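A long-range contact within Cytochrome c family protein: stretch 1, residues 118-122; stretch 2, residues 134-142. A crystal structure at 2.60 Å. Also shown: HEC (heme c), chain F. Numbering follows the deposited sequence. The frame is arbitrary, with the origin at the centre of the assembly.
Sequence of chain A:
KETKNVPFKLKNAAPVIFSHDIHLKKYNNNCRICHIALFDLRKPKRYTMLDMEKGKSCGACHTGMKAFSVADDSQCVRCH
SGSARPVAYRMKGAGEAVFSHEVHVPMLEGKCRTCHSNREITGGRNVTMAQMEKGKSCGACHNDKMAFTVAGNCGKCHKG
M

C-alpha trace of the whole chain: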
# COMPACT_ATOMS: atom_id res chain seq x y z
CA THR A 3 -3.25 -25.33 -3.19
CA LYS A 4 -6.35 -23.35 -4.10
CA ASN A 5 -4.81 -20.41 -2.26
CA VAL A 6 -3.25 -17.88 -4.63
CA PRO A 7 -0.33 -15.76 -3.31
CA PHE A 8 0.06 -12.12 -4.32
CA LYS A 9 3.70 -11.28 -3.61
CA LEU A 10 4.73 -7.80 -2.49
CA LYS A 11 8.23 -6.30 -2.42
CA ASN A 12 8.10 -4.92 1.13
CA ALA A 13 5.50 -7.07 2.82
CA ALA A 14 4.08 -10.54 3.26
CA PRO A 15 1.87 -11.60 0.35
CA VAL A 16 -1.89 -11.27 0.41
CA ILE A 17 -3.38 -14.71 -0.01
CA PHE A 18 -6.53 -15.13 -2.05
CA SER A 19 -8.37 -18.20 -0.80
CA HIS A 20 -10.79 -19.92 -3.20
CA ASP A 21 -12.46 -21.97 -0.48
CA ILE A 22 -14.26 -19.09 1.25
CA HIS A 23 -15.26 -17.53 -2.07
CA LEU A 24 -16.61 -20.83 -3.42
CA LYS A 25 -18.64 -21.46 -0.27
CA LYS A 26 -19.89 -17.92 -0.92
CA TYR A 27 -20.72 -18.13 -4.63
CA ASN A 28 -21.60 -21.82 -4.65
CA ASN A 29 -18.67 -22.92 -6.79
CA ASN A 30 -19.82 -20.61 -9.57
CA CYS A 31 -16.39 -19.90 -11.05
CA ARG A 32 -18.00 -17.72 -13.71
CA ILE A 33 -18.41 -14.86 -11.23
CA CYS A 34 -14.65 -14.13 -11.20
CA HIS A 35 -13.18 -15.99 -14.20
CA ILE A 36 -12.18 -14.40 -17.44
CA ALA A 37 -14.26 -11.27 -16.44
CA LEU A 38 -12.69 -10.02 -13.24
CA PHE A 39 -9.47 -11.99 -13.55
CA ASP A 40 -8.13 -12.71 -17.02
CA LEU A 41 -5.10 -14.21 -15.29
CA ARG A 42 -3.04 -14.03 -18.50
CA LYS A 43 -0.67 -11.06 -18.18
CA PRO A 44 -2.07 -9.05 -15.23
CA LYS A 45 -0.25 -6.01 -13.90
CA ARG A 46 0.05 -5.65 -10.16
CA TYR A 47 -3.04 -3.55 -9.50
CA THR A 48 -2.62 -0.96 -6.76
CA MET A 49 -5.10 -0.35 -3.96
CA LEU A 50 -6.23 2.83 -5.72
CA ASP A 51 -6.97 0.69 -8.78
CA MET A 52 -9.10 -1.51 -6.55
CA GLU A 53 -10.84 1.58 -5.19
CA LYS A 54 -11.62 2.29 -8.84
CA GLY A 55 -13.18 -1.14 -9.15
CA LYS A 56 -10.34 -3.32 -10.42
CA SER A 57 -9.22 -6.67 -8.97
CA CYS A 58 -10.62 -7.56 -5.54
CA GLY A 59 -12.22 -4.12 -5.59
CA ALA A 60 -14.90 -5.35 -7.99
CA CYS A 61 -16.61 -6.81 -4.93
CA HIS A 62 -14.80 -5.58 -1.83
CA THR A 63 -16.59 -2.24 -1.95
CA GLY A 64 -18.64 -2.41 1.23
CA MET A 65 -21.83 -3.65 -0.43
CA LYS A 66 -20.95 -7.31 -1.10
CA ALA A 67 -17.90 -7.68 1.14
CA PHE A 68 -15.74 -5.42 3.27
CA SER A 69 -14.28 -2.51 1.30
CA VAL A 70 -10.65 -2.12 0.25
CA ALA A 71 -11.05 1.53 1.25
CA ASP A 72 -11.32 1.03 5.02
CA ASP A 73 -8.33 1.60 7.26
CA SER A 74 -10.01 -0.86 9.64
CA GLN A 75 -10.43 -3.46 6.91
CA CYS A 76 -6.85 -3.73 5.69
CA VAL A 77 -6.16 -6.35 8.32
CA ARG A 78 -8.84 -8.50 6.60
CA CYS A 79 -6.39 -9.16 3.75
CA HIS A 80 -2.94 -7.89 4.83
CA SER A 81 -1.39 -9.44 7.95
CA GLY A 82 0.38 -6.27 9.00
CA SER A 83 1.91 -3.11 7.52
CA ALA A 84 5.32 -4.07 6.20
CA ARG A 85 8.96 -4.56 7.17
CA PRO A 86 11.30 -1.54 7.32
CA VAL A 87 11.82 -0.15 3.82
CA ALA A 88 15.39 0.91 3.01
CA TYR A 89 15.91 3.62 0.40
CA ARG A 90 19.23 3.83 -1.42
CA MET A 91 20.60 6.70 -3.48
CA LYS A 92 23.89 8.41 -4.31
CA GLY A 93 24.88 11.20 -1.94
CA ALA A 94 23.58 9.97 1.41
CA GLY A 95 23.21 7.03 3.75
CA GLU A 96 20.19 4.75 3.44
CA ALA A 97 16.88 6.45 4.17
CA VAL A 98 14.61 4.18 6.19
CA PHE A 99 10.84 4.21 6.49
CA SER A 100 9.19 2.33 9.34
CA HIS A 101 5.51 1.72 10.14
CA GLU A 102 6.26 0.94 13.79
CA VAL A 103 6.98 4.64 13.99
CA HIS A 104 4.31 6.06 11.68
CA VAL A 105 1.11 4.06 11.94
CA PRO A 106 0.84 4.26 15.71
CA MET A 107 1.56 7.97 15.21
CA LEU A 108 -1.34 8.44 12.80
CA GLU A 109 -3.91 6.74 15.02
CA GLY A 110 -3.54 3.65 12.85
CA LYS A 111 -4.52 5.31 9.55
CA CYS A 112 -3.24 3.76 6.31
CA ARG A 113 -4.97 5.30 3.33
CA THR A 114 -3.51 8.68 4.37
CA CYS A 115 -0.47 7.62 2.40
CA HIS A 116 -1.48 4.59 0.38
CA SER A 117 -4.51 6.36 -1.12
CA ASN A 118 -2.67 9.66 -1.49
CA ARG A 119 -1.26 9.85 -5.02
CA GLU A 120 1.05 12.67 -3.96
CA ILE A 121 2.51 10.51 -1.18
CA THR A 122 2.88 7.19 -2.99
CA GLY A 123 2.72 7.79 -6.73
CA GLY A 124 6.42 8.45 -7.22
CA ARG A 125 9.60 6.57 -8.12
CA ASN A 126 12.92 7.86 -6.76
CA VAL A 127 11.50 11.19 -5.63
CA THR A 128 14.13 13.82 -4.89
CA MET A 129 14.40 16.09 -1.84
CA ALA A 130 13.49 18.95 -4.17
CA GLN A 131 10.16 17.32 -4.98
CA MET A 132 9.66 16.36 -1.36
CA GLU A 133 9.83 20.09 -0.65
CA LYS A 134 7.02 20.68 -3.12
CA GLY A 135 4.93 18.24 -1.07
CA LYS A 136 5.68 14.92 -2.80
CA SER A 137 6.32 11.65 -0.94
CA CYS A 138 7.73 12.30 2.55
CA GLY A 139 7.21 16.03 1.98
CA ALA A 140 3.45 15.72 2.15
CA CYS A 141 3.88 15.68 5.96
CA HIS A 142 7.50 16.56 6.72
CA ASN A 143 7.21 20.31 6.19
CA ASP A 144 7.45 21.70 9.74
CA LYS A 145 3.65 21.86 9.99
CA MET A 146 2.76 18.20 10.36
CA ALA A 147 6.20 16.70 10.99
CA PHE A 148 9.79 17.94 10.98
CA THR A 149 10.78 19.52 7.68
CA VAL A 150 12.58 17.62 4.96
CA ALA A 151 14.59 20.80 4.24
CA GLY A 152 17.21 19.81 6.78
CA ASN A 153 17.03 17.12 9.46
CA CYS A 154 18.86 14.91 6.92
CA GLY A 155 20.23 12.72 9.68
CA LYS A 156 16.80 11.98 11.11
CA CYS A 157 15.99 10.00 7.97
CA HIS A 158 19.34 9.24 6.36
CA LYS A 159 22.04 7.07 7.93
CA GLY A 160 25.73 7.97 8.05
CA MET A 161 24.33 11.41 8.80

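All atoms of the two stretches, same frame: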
# COMPACT_ATOMS: atom_id res chain seq x y z
N ASN A 118 -3.05 8.28 -1.22
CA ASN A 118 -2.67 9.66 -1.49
C ASN A 118 -1.66 9.64 -2.63
O ASN A 118 -0.47 9.40 -2.40
CB ASN A 118 -2.04 10.25 -0.22
CG ASN A 118 -2.06 11.76 -0.20
OD1 ASN A 118 -1.71 12.40 -1.17
ND2 ASN A 118 -2.46 12.33 0.93
N ARG A 119 -2.13 9.89 -3.84
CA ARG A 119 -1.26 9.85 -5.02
C ARG A 119 -0.02 10.73 -4.88
O ARG A 119 1.02 10.41 -5.44
CB ARG A 119 -2.04 10.26 -6.28
N GLU A 120 -0.12 11.81 -4.12
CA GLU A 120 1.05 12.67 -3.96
C GLU A 120 2.07 12.06 -3.00
O GLU A 120 3.25 12.40 -3.05
CB GLU A 120 0.63 14.06 -3.48
CG GLU A 120 1.35 15.20 -4.20
N ILE A 121 1.63 11.15 -2.14
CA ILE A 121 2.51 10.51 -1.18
C ILE A 121 3.09 9.18 -1.65
O ILE A 121 4.16 8.77 -1.21
CB ILE A 121 1.79 10.26 0.16
CG1 ILE A 121 1.37 11.59 0.80
CG2 ILE A 121 2.69 9.50 1.12
CD1 ILE A 121 0.84 11.45 2.21
N THR A 122 2.39 8.49 -2.55
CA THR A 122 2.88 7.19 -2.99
C THR A 122 3.12 7.01 -4.48
O THR A 122 3.79 6.06 -4.89
CB THR A 122 1.93 6.08 -2.54
OG1 THR A 122 2.46 4.81 -2.93
CG2 THR A 122 0.55 6.26 -3.16
N LYS A 134 8.23 20.21 -2.46
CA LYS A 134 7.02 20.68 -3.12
C LYS A 134 5.81 19.85 -2.67
O LYS A 134 4.74 19.93 -3.26
CB LYS A 134 7.19 20.62 -4.64
N GLY A 135 6.01 19.05 -1.61
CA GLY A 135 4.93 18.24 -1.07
C GLY A 135 4.84 16.78 -1.47
O GLY A 135 3.97 16.07 -0.97
N LYS A 136 5.72 16.31 -2.34
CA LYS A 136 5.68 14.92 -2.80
C LYS A 136 6.25 13.96 -1.76
O LYS A 136 7.03 14.37 -0.89
CB LYS A 136 6.47 14.79 -4.11
CG LYS A 136 6.05 13.62 -5.00
CD LYS A 136 4.89 14.00 -5.93
CE LYS A 136 4.52 12.84 -6.88
NZ LYS A 136 3.27 13.09 -7.67
N SER A 137 5.85 12.70 -1.84
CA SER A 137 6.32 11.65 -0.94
C SER A 137 6.39 12.05 0.54
O SER A 137 5.38 12.44 1.14
CB SER A 137 7.68 11.14 -1.42
OG SER A 137 8.08 9.96 -0.74
N CYS A 138 7.57 11.96 1.14
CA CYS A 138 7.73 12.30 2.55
C CYS A 138 7.31 13.74 2.84
O CYS A 138 6.77 14.04 3.91
CB CYS A 138 9.19 12.10 2.97
SG CYS A 138 9.83 10.39 2.84
N GLY A 139 7.54 14.62 1.86
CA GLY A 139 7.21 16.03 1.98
C GLY A 139 5.76 16.36 2.24
O GLY A 139 5.44 17.43 2.75
N ALA A 140 4.85 15.45 1.90
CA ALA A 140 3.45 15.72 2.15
C ALA A 140 3.17 15.93 3.65
O ALA A 140 2.13 16.48 4.01
CB ALA A 140 2.60 14.59 1.61
N CYS A 141 4.08 15.51 4.52
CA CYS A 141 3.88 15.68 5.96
C CYS A 141 5.09 16.24 6.69
O CYS A 141 4.95 16.78 7.79
CB CYS A 141 3.54 14.37 6.63
SG CYS A 141 2.22 13.40 5.84
N HIS A 142 6.27 16.07 6.11
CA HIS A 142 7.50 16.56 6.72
C HIS A 142 7.81 17.94 6.15
O HIS A 142 8.67 18.10 5.29
CB HIS A 142 8.64 15.58 6.44
CG HIS A 142 8.58 14.35 7.29
ND1 HIS A 142 9.05 14.29 8.59
CD2 HIS A 142 8.03 13.13 7.05
CE1 HIS A 142 8.77 13.08 9.07
NE2 HIS A 142 8.15 12.34 8.18
FE HEC F . 7.53 10.49 8.72
CHA HEC F . 8.19 10.83 12.00
CHB HEC F . 10.71 9.38 8.16
CHC HEC F . 6.72 9.90 5.45
CHD HEC F . 4.39 11.71 9.26
NA HEC F . 9.13 10.18 9.83
C1A HEC F . 9.21 10.34 11.19
C2A HEC F . 10.53 10.02 11.67
C3A HEC F . 11.26 9.62 10.60
C4A HEC F . 10.38 9.74 9.45
CMA HEC F . 12.71 9.15 10.60
CAA HEC F . 10.99 10.15 13.12
CBA HEC F . 11.05 8.73 13.65
CGA HEC F . 11.46 8.67 15.10
O1A HEC F . 12.36 9.45 15.48
O2A HEC F . 10.89 7.85 15.85
NB HEC F . 8.48 9.76 7.17
C1B HEC F . 9.81 9.40 7.10
C2B HEC F . 10.18 9.02 5.75
C3B HEC F . 9.07 9.17 4.99
C4B HEC F . 8.00 9.59 5.89
CMB HEC F . 11.51 8.44 5.28
CAB HEC F . 8.96 8.95 3.48
CBB HEC F . 9.23 7.58 2.93
NC HEC F . 5.92 10.74 7.61
C1C HEC F . 5.75 10.48 6.25
C2C HEC F . 4.45 10.96 5.79
C3C HEC F . 3.82 11.46 6.89
C4C HEC F . 4.71 11.30 7.99
CMC HEC F . 3.91 10.89 4.37
CAC HEC F . 2.46 12.07 7.02
CBC HEC F . 1.35 11.06 6.84
ND HEC F . 6.53 11.20 10.26
C1D HEC F . 5.24 11.68 10.31
C2D HEC F . 4.85 12.03 11.67
C3D HEC F . 5.93 11.85 12.45
C4D HEC F . 6.96 11.27 11.57
CMD HEC F . 3.46 12.38 12.16
CAD HEC F . 6.04 12.32 13.88
CBD HEC F . 7.11 13.40 14.03
CGD HEC F . 7.17 13.98 15.43
O1D HEC F . 6.18 14.62 15.85
O2D HEC F . 8.21 13.81 16.11

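A short helix, residues 119-122, packs against the heme-binding stretch 134-142. The closest CA atoms are those of Ile-121 and Ser-137, 4.0 Å apart. One hydrogen bond joins the stretches: Ser-137 N donates to Glu-120 O at 2.9 Å. The same carbonyl receives a CA-H...O contact from Lys-136 CA, with 3.5 Å between Lys-136 CA and Glu-120 O. A second such contact, nearly straight, runs from Ser-137 CA to Ile-121 O at 3.6 Å. A helix has carbonyls free of in-helix partners near its C-terminal end; here Glu-120 O and Ile-121 O meet the other backbone.

Asn-118 caps the helix. With chi1 in t, its OD1 accepts a weak bond from Glu-120 N at 3.4 Å.

Ile-121 supplies the apolar contact. Chi1 is m and chi2 is t, so the side chain extends CD1 toward Cys-141. Ile-121 CG1 sits 3.3 Å from Ala-140 CB, which points toward the helix. This is a tight fit. Ile-121 CD1 lies 4.3 Å from Cys-141 SG, and Ile-121 CG2 lies 3.7 Å from heme CMC.

The CA-to-CB bond of Lys-136 points sideways, but t and p at chi1 and chi2, then two t angles, bring the chain end nearer the helix. Lys-136 CD passes 4.1 Å from Glu-120 CG, a contact between aliphatic portions. The Glu-120 carboxylate is not modelled, so no charge pairing can be assigned.

Gly-135 has phi 99°, where a CB would jam against the preceding carbonyl. At Gly-139 a CB would clash with Lys-136 O.

Cys-138 and Cys-141 both adopt m. Their SG atoms bond covalently to heme CAB and CAC, respectively, each at 1.8 Å. His-142 NE2 binds the heme FE at 2.0 Å.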